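Local coordinates for hydrogenase expression/formation protein (hypb) (Archaeoglobus fulgidus, PDB 2WSM) that probably binds and hydrolyses GTP, dimerises in a GTP-dependent way, and binds nickel and zinc in the maturation of hydrogenase, at residues E84-G89 against A96-H101; K20-L25 against N131-M136; L45-T50 against I60-G65; N34-I39 against P150-V155. All blocks are in the same frame, centred on the assembly; numbering follows the deposited sequence.

Interaction 1 of 4, residues E84-G89 against A96-H101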
# COMPACT_ATOMS: atom_id res chain seq x y z
N GLU A 84 -13.22 -15.90 -12.24
CA GLU A 84 -13.94 -14.65 -12.42
C GLU A 84 -13.10 -13.43 -12.07
O GLU A 84 -12.25 -13.47 -11.17
CB GLU A 84 -15.22 -14.64 -11.59
CG GLU A 84 -14.99 -14.69 -10.10
CD GLU A 84 -16.28 -14.62 -9.33
OE1 GLU A 84 -17.32 -15.06 -9.88
OE2 GLU A 84 -16.26 -14.13 -8.18
N ALA A 85 -13.33 -12.36 -12.82
CA ALA A 85 -12.73 -11.07 -12.53
C ALA A 85 -13.36 -10.54 -11.26
O ALA A 85 -14.56 -10.64 -11.06
CB ALA A 85 -12.97 -10.10 -13.69
N ILE A 86 -12.53 -9.99 -10.38
CA ILE A 86 -13.02 -9.26 -9.23
C ILE A 86 -13.11 -7.80 -9.63
O ILE A 86 -12.15 -7.26 -10.19
CB ILE A 86 -12.06 -9.39 -8.03
CG1 ILE A 86 -11.90 -10.86 -7.64
CG2 ILE A 86 -12.56 -8.56 -6.85
CD1 ILE A 86 -10.56 -11.17 -7.03
N SER A 87 -14.25 -7.18 -9.38
CA SER A 87 -14.38 -5.74 -9.62
C SER A 87 -13.80 -5.00 -8.43
O SER A 87 -14.32 -5.11 -7.32
CB SER A 87 -15.84 -5.35 -9.83
OG SER A 87 -16.53 -6.37 -10.52
N THR A 88 -12.73 -4.25 -8.66
CA THR A 88 -12.04 -3.54 -7.58
C THR A 88 -12.35 -2.04 -7.55
O THR A 88 -11.98 -1.33 -6.61
CB THR A 88 -10.52 -3.72 -7.67
OG1 THR A 88 -10.09 -3.43 -9.01
CG2 THR A 88 -10.14 -5.14 -7.33
N GLY A 89 -13.02 -1.56 -8.59
CA GLY A 89 -13.42 -0.17 -8.66
C GLY A 89 -12.27 0.82 -8.52
O GLY A 89 -11.37 0.89 -9.37
N ALA A 96 -11.69 -7.73 2.19
CA ALA A 96 -12.55 -8.85 2.53
C ALA A 96 -13.95 -8.71 1.91
O ALA A 96 -14.56 -9.71 1.52
CB ALA A 96 -12.64 -9.02 4.04
N HIS A 97 -14.44 -7.48 1.79
CA HIS A 97 -15.75 -7.24 1.22
C HIS A 97 -15.86 -7.65 -0.25
O HIS A 97 -16.90 -8.14 -0.68
CB HIS A 97 -16.17 -5.77 1.36
CG HIS A 97 -17.63 -5.54 1.09
ND1 HIS A 97 -18.13 -5.40 -0.19
CD2 HIS A 97 -18.69 -5.44 1.93
CE1 HIS A 97 -19.44 -5.21 -0.12
NE2 HIS A 97 -19.80 -5.23 1.15
N MET A 98 -14.79 -7.45 -1.01
CA MET A 98 -14.80 -7.77 -2.43
C MET A 98 -15.01 -9.26 -2.72
O MET A 98 -15.47 -9.62 -3.81
CB MET A 98 -13.49 -7.33 -3.10
CG MET A 98 -13.39 -5.86 -3.37
SD MET A 98 -11.75 -5.48 -4.01
CE MET A 98 -11.70 -3.70 -3.81
N ILE A 99 -14.67 -10.12 -1.78
CA ILE A 99 -14.82 -11.55 -2.02
C ILE A 99 -15.88 -12.17 -1.13
O ILE A 99 -16.24 -13.33 -1.31
CB ILE A 99 -13.50 -12.32 -1.82
CG1 ILE A 99 -13.20 -12.49 -0.33
CG2 ILE A 99 -12.35 -11.64 -2.57
CD1 ILE A 99 -11.86 -13.17 -0.06
N TYR A 100 -16.38 -11.39 -0.19
CA TYR A 100 -17.28 -11.89 0.84
C TYR A 100 -18.48 -12.63 0.24
O TYR A 100 -18.83 -13.70 0.72
CB TYR A 100 -17.72 -10.74 1.74
CG TYR A 100 -18.86 -11.05 2.67
CD1 TYR A 100 -18.81 -12.13 3.53
CD2 TYR A 100 -19.99 -10.23 2.70
CE1 TYR A 100 -19.86 -12.41 4.39
CE2 TYR A 100 -21.04 -10.50 3.55
CZ TYR A 100 -20.97 -11.58 4.39
OH TYR A 100 -22.02 -11.85 5.24
N HIS A 101 -19.07 -12.08 -0.81
CA HIS A 101 -20.21 -12.71 -1.48
C HIS A 101 -19.78 -13.65 -2.61
O HIS A 101 -20.63 -14.28 -3.25
CB HIS A 101 -21.16 -11.67 -2.06
CG HIS A 101 -21.58 -10.62 -1.08
ND1 HIS A 101 -22.45 -10.87 -0.04
CD2 HIS A 101 -21.26 -9.31 -0.99
CE1 HIS A 101 -22.64 -9.77 0.65
NE2 HIS A 101 -21.93 -8.80 0.10

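Interaction 2 of 4, residues K20-L25 against N131-M136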
# COMPACT_ATOMS: atom_id res chain seq x y z
N LYS A 20 -15.21 -13.68 8.80
CA LYS A 20 -16.29 -14.46 8.18
C LYS A 20 -15.79 -15.24 6.96
O LYS A 20 -16.17 -16.40 6.76
CB LYS A 20 -17.46 -13.55 7.78
CG LYS A 20 -18.21 -12.95 8.95
CD LYS A 20 -18.97 -11.71 8.53
CE LYS A 20 -20.29 -12.07 7.86
NZ LYS A 20 -21.39 -12.19 8.87
N ASN A 21 -14.94 -14.60 6.16
CA ASN A 21 -14.36 -15.27 5.01
C ASN A 21 -13.53 -16.46 5.46
O ASN A 21 -13.58 -17.54 4.85
CB ASN A 21 -13.53 -14.30 4.16
CG ASN A 21 -14.38 -13.22 3.50
OD1 ASN A 21 -15.61 -13.30 3.48
ND2 ASN A 21 -13.72 -12.20 2.96
N ARG A 22 -12.78 -16.27 6.54
CA ARG A 22 -11.92 -17.31 7.09
C ARG A 22 -12.74 -18.49 7.62
O ARG A 22 -12.44 -19.65 7.34
CB ARG A 22 -11.01 -16.73 8.18
CG ARG A 22 -9.98 -17.70 8.73
CD ARG A 22 -8.87 -16.97 9.50
NE ARG A 22 -7.90 -16.34 8.59
CZ ARG A 22 -7.82 -15.03 8.35
NH1 ARG A 22 -8.65 -14.19 8.96
NH2 ARG A 22 -6.91 -14.56 7.51
N GLU A 23 -13.80 -18.20 8.37
CA GLU A 23 -14.66 -19.27 8.88
C GLU A 23 -15.33 -20.03 7.74
O GLU A 23 -15.39 -21.26 7.76
CB GLU A 23 -15.70 -18.72 9.85
CG GLU A 23 -16.68 -19.76 10.40
CD GLU A 23 -16.01 -21.07 10.83
OE1 GLU A 23 -14.81 -21.07 11.14
OE2 GLU A 23 -16.71 -22.10 10.85
N ALA A 24 -15.83 -19.30 6.74
CA ALA A 24 -16.49 -19.92 5.61
C ALA A 24 -15.51 -20.82 4.87
O ALA A 24 -15.85 -21.95 4.51
CB ALA A 24 -17.06 -18.86 4.66
N LEU A 25 -14.30 -20.33 4.67
CA LEU A 25 -13.24 -21.14 4.06
C LEU A 25 -12.94 -22.38 4.90
O LEU A 25 -12.60 -23.43 4.36
CB LEU A 25 -11.98 -20.30 3.88
CG LEU A 25 -12.00 -19.27 2.75
CD1 LEU A 25 -10.91 -18.22 2.97
CD2 LEU A 25 -11.83 -19.95 1.39
N ASN A 131 -5.62 -18.15 3.92
CA ASN A 131 -4.73 -19.06 4.64
C ASN A 131 -3.24 -18.69 4.49
O ASN A 131 -2.47 -18.79 5.45
CB ASN A 131 -4.93 -20.51 4.15
CG ASN A 131 -6.37 -20.98 4.29
OD1 ASN A 131 -7.29 -20.41 3.69
ND2 ASN A 131 -6.57 -22.04 5.06
N TYR A 132 -2.83 -18.29 3.29
CA TYR A 132 -1.43 -17.97 3.02
C TYR A 132 -1.26 -16.76 2.11
O TYR A 132 -2.10 -16.47 1.26
CB TYR A 132 -0.71 -19.17 2.40
CG TYR A 132 -0.76 -20.38 3.29
CD1 TYR A 132 -1.81 -21.29 3.21
CD2 TYR A 132 0.24 -20.61 4.23
CE1 TYR A 132 -1.87 -22.39 4.03
CE2 TYR A 132 0.19 -21.71 5.07
CZ TYR A 132 -0.87 -22.60 4.96
OH TYR A 132 -0.93 -23.70 5.78
N ARG A 133 -0.15 -16.06 2.30
CA ARG A 133 0.18 -14.90 1.49
C ARG A 133 1.41 -15.21 0.65
O ARG A 133 2.44 -15.65 1.17
CB ARG A 133 0.45 -13.70 2.39
CG ARG A 133 -0.81 -13.01 2.92
CD ARG A 133 -0.76 -12.82 4.44
NE ARG A 133 -1.37 -13.99 5.09
CZ ARG A 133 -2.55 -13.98 5.70
NH1 ARG A 133 -3.26 -12.86 5.78
NH2 ARG A 133 -3.01 -15.09 6.25
N VAL A 134 1.31 -14.98 -0.65
CA VAL A 134 2.46 -15.08 -1.51
C VAL A 134 2.73 -13.70 -2.12
O VAL A 134 1.81 -12.98 -2.50
CB VAL A 134 2.27 -16.15 -2.61
CG1 VAL A 134 3.47 -16.19 -3.55
CG2 VAL A 134 2.06 -17.52 -1.97
N VAL A 135 4.00 -13.33 -2.16
CA VAL A 135 4.40 -12.08 -2.78
C VAL A 135 5.38 -12.40 -3.89
O VAL A 135 6.43 -12.98 -3.65
CB VAL A 135 5.04 -11.10 -1.77
CG1 VAL A 135 5.37 -9.79 -2.47
CG2 VAL A 135 4.12 -10.85 -0.60
N MET A 136 5.00 -12.02 -5.11
CA MET A 136 5.79 -12.30 -6.29
C MET A 136 6.49 -11.05 -6.78
O MET A 136 5.89 -9.98 -6.85
CB MET A 136 4.88 -12.82 -7.41
CG MET A 136 4.24 -14.18 -7.12
SD MET A 136 3.28 -14.80 -8.52
CE MET A 136 4.56 -15.06 -9.74

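Interaction 3 of 4, residues L45-T50 against I60-G65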
# COMPACT_ATOMS: atom_id res chain seq x y z
N LEU A 45 0.19 -16.00 -15.08
CA LEU A 45 0.82 -17.16 -15.70
C LEU A 45 1.09 -18.25 -14.67
O LEU A 45 0.86 -19.43 -14.94
CB LEU A 45 2.12 -16.77 -16.41
CG LEU A 45 2.88 -17.92 -17.10
CD1 LEU A 45 1.99 -18.63 -18.10
CD2 LEU A 45 4.14 -17.41 -17.78
N LEU A 46 1.58 -17.85 -13.50
CA LEU A 46 1.81 -18.82 -12.43
C LEU A 46 0.51 -19.56 -12.08
O LEU A 46 0.52 -20.77 -11.83
CB LEU A 46 2.38 -18.16 -11.18
CG LEU A 46 2.64 -19.11 -10.01
CD1 LEU A 46 3.69 -20.16 -10.38
CD2 LEU A 46 3.06 -18.35 -8.77
N ILE A 47 -0.60 -18.83 -12.06
CA ILE A 47 -1.89 -19.43 -11.74
C ILE A 47 -2.34 -20.41 -12.83
O ILE A 47 -2.79 -21.52 -12.53
CB ILE A 47 -2.97 -18.35 -11.51
CG1 ILE A 47 -2.72 -17.64 -10.18
CG2 ILE A 47 -4.37 -18.97 -11.53
CD1 ILE A 47 -3.64 -16.42 -9.95
N GLU A 48 -2.19 -20.02 -14.08
CA GLU A 48 -2.52 -20.92 -15.19
C GLU A 48 -1.66 -22.17 -15.13
O GLU A 48 -2.17 -23.28 -15.10
CB GLU A 48 -2.34 -20.20 -16.53
CG GLU A 48 -3.20 -18.95 -16.67
CD GLU A 48 -2.69 -18.00 -17.73
OE1 GLU A 48 -1.48 -18.04 -18.04
OE2 GLU A 48 -3.50 -17.19 -18.25
N ARG A 49 -0.34 -21.97 -15.12
CA ARG A 49 0.60 -23.09 -15.07
C ARG A 49 0.26 -24.04 -13.92
O ARG A 49 0.34 -25.25 -14.06
CB ARG A 49 2.04 -22.60 -14.96
CG ARG A 49 2.54 -21.82 -16.18
CD ARG A 49 2.74 -22.73 -17.40
NE ARG A 49 3.36 -23.99 -17.01
CZ ARG A 49 4.67 -24.21 -16.98
NH1 ARG A 49 5.50 -23.25 -17.35
NH2 ARG A 49 5.14 -25.39 -16.60
N THR A 50 -0.15 -23.49 -12.79
CA THR A 50 -0.56 -24.30 -11.65
C THR A 50 -1.78 -25.15 -11.99
O THR A 50 -1.83 -26.34 -11.71
CB THR A 50 -0.93 -23.42 -10.45
OG1 THR A 50 0.21 -22.67 -10.04
CG2 THR A 50 -1.44 -24.28 -9.30
N ILE A 60 -9.52 -26.43 -8.37
CA ILE A 60 -8.99 -25.08 -8.18
C ILE A 60 -9.97 -24.00 -8.63
O ILE A 60 -10.57 -24.09 -9.70
CB ILE A 60 -7.68 -24.90 -8.97
CG1 ILE A 60 -6.61 -25.85 -8.44
CG2 ILE A 60 -7.21 -23.46 -8.92
CD1 ILE A 60 -5.40 -25.97 -9.36
N GLY A 61 -10.11 -22.97 -7.79
CA GLY A 61 -10.83 -21.77 -8.17
C GLY A 61 -9.85 -20.62 -8.34
O GLY A 61 -8.77 -20.61 -7.73
N ALA A 62 -10.22 -19.65 -9.16
CA ALA A 62 -9.38 -18.48 -9.38
C ALA A 62 -10.19 -17.19 -9.31
O ALA A 62 -11.20 -17.04 -9.99
CB ALA A 62 -8.67 -18.59 -10.72
N MET A 63 -9.73 -16.27 -8.48
CA MET A 63 -10.29 -14.93 -8.41
C MET A 63 -9.23 -13.93 -8.88
O MET A 63 -8.21 -13.74 -8.23
CB MET A 63 -10.73 -14.61 -6.98
CG MET A 63 -11.79 -15.58 -6.46
SD MET A 63 -12.49 -15.11 -4.86
CE MET A 63 -13.29 -13.57 -5.29
N LEU A 64 -9.49 -13.31 -10.03
CA LEU A 64 -8.50 -12.45 -10.66
C LEU A 64 -8.77 -10.98 -10.39
O LEU A 64 -9.68 -10.39 -10.97
CB LEU A 64 -8.43 -12.71 -12.16
CG LEU A 64 -8.13 -14.15 -12.58
CD1 LEU A 64 -8.10 -14.26 -14.09
CD2 LEU A 64 -6.80 -14.64 -11.97
N GLY A 65 -7.95 -10.39 -9.52
CA GLY A 65 -8.09 -8.99 -9.15
C GLY A 65 -7.24 -8.02 -9.95
O GLY A 65 -7.33 -6.81 -9.74

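Interaction 4 of 4, residues N34-I39 against P150-V155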
# COMPACT_ATOMS: atom_id res chain seq x y z
N ASN A 34 -3.63 -15.66 -1.07
CA ASN A 34 -3.62 -14.28 -1.51
C ASN A 34 -2.30 -14.03 -2.25
O ASN A 34 -1.24 -13.99 -1.64
CB ASN A 34 -3.73 -13.37 -0.27
CG ASN A 34 -3.62 -11.90 -0.60
OD1 ASN A 34 -3.60 -11.50 -1.76
ND2 ASN A 34 -3.56 -11.07 0.44
N ILE A 35 -2.37 -13.89 -3.57
CA ILE A 35 -1.15 -13.75 -4.36
C ILE A 35 -0.91 -12.32 -4.77
O ILE A 35 -1.61 -11.77 -5.62
CB ILE A 35 -1.14 -14.65 -5.62
CG1 ILE A 35 -1.27 -16.12 -5.20
CG2 ILE A 35 0.14 -14.41 -6.44
CD1 ILE A 35 -1.64 -17.04 -6.33
N MET A 36 0.10 -11.72 -4.16
CA MET A 36 0.37 -10.31 -4.34
C MET A 36 1.59 -10.08 -5.23
O MET A 36 2.42 -10.97 -5.41
CB MET A 36 0.58 -9.65 -2.97
CG MET A 36 -0.71 -9.44 -2.18
SD MET A 36 -0.44 -9.10 -0.43
CE MET A 36 -0.07 -10.76 0.16
N GLY A 37 1.68 -8.89 -5.79
CA GLY A 37 2.81 -8.54 -6.64
C GLY A 37 2.43 -7.50 -7.67
O GLY A 37 1.26 -7.33 -8.02
N ALA A 38 3.44 -6.80 -8.17
CA ALA A 38 3.22 -5.75 -9.15
C ALA A 38 2.69 -6.36 -10.43
O ALA A 38 2.84 -7.56 -10.68
CB ALA A 38 4.51 -4.98 -9.41
N ILE A 39 2.07 -5.53 -11.25
CA ILE A 39 1.66 -5.98 -12.56
C ILE A 39 2.95 -6.36 -13.28
O ILE A 39 3.98 -5.71 -13.11
CB ILE A 39 0.86 -4.87 -13.30
CG1 ILE A 39 0.05 -5.46 -14.45
CG2 ILE A 39 1.79 -3.76 -13.77
CD1 ILE A 39 -0.97 -4.48 -15.04
N PRO A 150 9.51 -3.11 2.28
CA PRO A 150 9.57 -3.98 3.45
C PRO A 150 8.19 -4.39 3.94
O PRO A 150 8.03 -5.52 4.37
CB PRO A 150 10.24 -3.10 4.52
CG PRO A 150 10.87 -1.98 3.77
CD PRO A 150 10.06 -1.77 2.55
N GLU A 151 7.23 -3.47 3.90
CA GLU A 151 5.92 -3.74 4.49
C GLU A 151 5.24 -4.95 3.86
O GLU A 151 4.75 -5.84 4.57
CB GLU A 151 4.99 -2.52 4.40
CG GLU A 151 5.40 -1.31 5.22
CD GLU A 151 6.07 -0.23 4.40
OE1 GLU A 151 5.73 0.95 4.60
OE2 GLU A 151 6.93 -0.55 3.54
N ILE A 152 5.20 -4.99 2.53
CA ILE A 152 4.53 -6.09 1.86
C ILE A 152 5.32 -7.38 1.95
O ILE A 152 4.73 -8.46 2.09
CB ILE A 152 4.17 -5.76 0.40
CG1 ILE A 152 3.14 -6.77 -0.13
CG2 ILE A 152 5.41 -5.73 -0.48
CD1 ILE A 152 2.27 -6.23 -1.25
N PHE A 153 6.65 -7.29 1.89
CA PHE A 153 7.45 -8.52 1.91
C PHE A 153 7.44 -9.16 3.29
O PHE A 153 7.64 -10.36 3.42
CB PHE A 153 8.87 -8.30 1.37
CG PHE A 153 8.91 -8.21 -0.14
CD1 PHE A 153 9.00 -6.98 -0.78
CD2 PHE A 153 8.82 -9.36 -0.91
CE1 PHE A 153 9.01 -6.89 -2.15
CE2 PHE A 153 8.83 -9.29 -2.30
CZ PHE A 153 8.92 -8.06 -2.92
N ARG A 154 7.16 -8.36 4.31
CA ARG A 154 7.03 -8.87 5.67
C ARG A 154 5.82 -9.78 5.88
O ARG A 154 5.86 -10.64 6.75
CB ARG A 154 6.99 -7.72 6.68
CG ARG A 154 8.25 -7.57 7.51
CD ARG A 154 8.16 -6.36 8.44
NE ARG A 154 8.58 -5.13 7.77
CZ ARG A 154 8.03 -3.93 7.98
NH1 ARG A 154 8.47 -2.87 7.32
NH2 ARG A 154 7.02 -3.81 8.83
N VAL A 155 4.76 -9.58 5.11
CA VAL A 155 3.51 -10.30 5.37
C VAL A 155 3.48 -11.65 4.66
O VAL A 155 2.59 -12.47 4.90
CB VAL A 155 2.25 -9.45 5.00
CG1 VAL A 155 2.31 -8.07 5.67
CG2 VAL A 155 2.10 -9.30 3.49

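Interaction 1 of 4, residues E84-G89 against A96-H101
No ring faces another where Met-98 meets Ile-86, Ser-87 and Thr-88. The flat group with a defined neighbour is the His-101 ring, which takes no part in the contact with 84-89: Tyr-100 CD2 sits 3.4 Å above one face of the ring, offset toward its rim. The contact itself is carried by a single thioether chain. With CG anti to the carbonyl carbon (chi1 -77°) and the chain extended beyond it, Met-98 runs along the loop that follows strand 82-85 and touches three successive residues. Near its root, Met-98 CB lies 4.1 Å from Ile-86 CG2, the two side chains crossing at about a right angle. Its CG then passes the carbonyl of Ser-87. Farther out, Met-98 SD is 3.7 Å from Thr-88 CG2, and the terminal CE is also 3.7 Å from Thr-88 O. The nearest CA atoms, of Ile-86 and Met-98, are 7.2 Å apart, so side chains bridge the interval, burying 179 Å². Replacing Met-98 by an alanine would probably open a gap beside Thr-88 CG2 and leave this loop with little contact to the short helix. Ile-86 and Ile-99 both reach Met-63 of strand 60-64, near the edge of the sheet formed by strand 82-85. The contact closes the short connection from that strand to helix 96-100 in the nucleotide-binding domain, a connection that includes Cys-92, disulfide-bonded to Cys-122. With no hydrogen bond between the segments, their fit rests mainly on van der Waals contact of methyl, methylene and sulfur groups, with two backbone carbonyl oxygens touched by Met-98 carbons.

Interaction 2 of 4, residues K20-L25 against N131-M136
Arg-22 and Asn-131 bring the backbones of helix segment 20-25 and strand segment 131-136 closest, their CA atoms 7.8 Å apart, and the segments then diverge toward Met-136. Two arginines approach each other here. Arg-22 NH2 lies 4.1 Å from Arg-133 NH2, and the guanidinium planes are only 15° apart, although the side chains as a whole cross at about a right angle. Arg-22 NH2 comes at the edge of the Arg-133 group, near its plane. With CG anti to the backbone N (chi1 -175°) and a bend at chi3, Arg-22 sends its guanidinium off the helix toward the strand; Arg-133 bends at both chi2 and chi3. Nearby carboxylates probably make the closeness of the two positive groups tolerable: Arg-22 NH2 forms a salt bridge with Asp-127 and a hydrogen bond to Glu-130 O, while Arg-133 NH1 pairs with the Glu-130 carboxylate and makes a long, weak ion pair with the same Asp-127. Asp-127 therefore probably offsets part of both charges. The other touch is apolar against polar, Leu-25 CD1 being 4.3 Å from Asn-131 OD1. That oxygen already accepts the backbone N-H of Ala-32, so the leucine methyl does not take the place of its polar partner. The two segments together bury 108 Å². Helix 12-28 runs into strand 31-37, the sheet neighbour of strand 132-138, and Leu-25 touches Ala-32 of that strand; one residue before Arg-22, Asn-21 ND2 bonds to Ala-96 O of helix 96-100 and to Leu-128 O.

Interaction 3 of 4, residues L45-T50 against I60-G65
Ile-47 supplies the apolar contacts at the middle of this interface and toward the C-terminal end of strand 60-64. Its two branches part company: CG2, anti to the backbone N, lies 4.4 Å from Ala-62 CB, whereas CG1, anti to the carbonyl carbon (chi1 -72°), carries CD1 to 4.2 Å from Leu-64 CD2. The Ile-47 and Leu-64 side chains overlap while pointing in opposing directions. At the other end, the Thr-50 methyl CG2 is 4.3 Å from Ile-60 CD1, and the same Ile-60 methyl also approaches the carbonyl oxygen of Thr-50. All five residues are buried. The pairings run backward along the strand as the helix advances, in keeping with an angle of 166° between the segment directions and a closest axial approach of 10.3 Å. This is the antiparallel helix-on-strand packing of a beta-alpha-beta unit in a parallel sheet: helix 43-54 joins strand 31-37 to strand 60-64, with strand 111-118 lying between them. A glycine-rich loop resembling a Walker A P-loop precedes the helix, as expected for a GTPase of this class.

The hydrogen bonds lie within the helix or go beyond the two segments, and none crosses between them. Thr-50 OG1 donates to Leu-46 O at 2.6 Å, tilted 30° from the carbonyl plane, and Thr-50 N reaches the same oxygen from the opposite face. Thr-50 OG1 also bonds to Trp-204 NE1 of helix 201-212, which probably helps hold the hydroxyl turned to the helix and Trp-204, with CG2 toward Ile-60.

Interaction 4 of 4, residues N34-I39 against P150-V155
Met-36 and Ile-152 mark the closest backbone approach, with CA atoms 8.6 Å apart, where strand segment 34-39 faces the short helix of segment 150-155. Side chains span that interval. Ile-152 has CG1 anti to the backbone N (chi1 -165°), which extends its CD1 toward the strand, and CD1 ends 4.0 Å from Met-36 SD and 4.2 Å from Met-36 CB. The methyl thus rests alongside the methionine chain, the two side chains running past one another with opposed directions. The bend of Met-36 at chi3 (-77°) turns its CE to Val-155, 4.2 Å from Val-155 CG2. One methionine therefore meets both Ile-152 and Val-155, burying 112 Å² without any hydrogen bond between the segments.

Strand 31-37 is central in the parallel sheet of this P-loop NTPase-type domain, and Gly-37 begins what looks like the Walker A loop, its carbonyl oxygen bonded to Lys-43 NZ. Gly-37 has phi 152°, a backbone angle at which a CB would jam against the preceding carbonyl oxygen.

Two residues before Met-36, Asn-34 bonds to Glu-130 and Asn-116. The helix also faces the dimer partner: Pro-150 packs on Pro-150 of the second subunit, and Arg-154 NH1 bonds to Lys-148 O of that subunit.

In the fold
From the N terminus, segment 20-25 opens interaction 2 and segment 34-39 opens interaction 4. Before either closes, interaction 3 joins 45-50 to 60-65 over a short loop, and interaction 1 then joins 84-89 to 96-101; these two stand in series, both nested inside the larger loops. Interaction 2 closes at 131-136 and interaction 4 at 150-155, so the two long loops cross. Their strands, 31-37 and 132-138, are sheet neighbours. Segments 84-89 and 60-65 lie on, or run just past, the neighbouring strands 82-85 and 60-64. Together the contacts tie helices 12-28, 43-54 and 150-154 to one parallel sheet, and helix 96-100 to the loop leaving its edge strand 82-85.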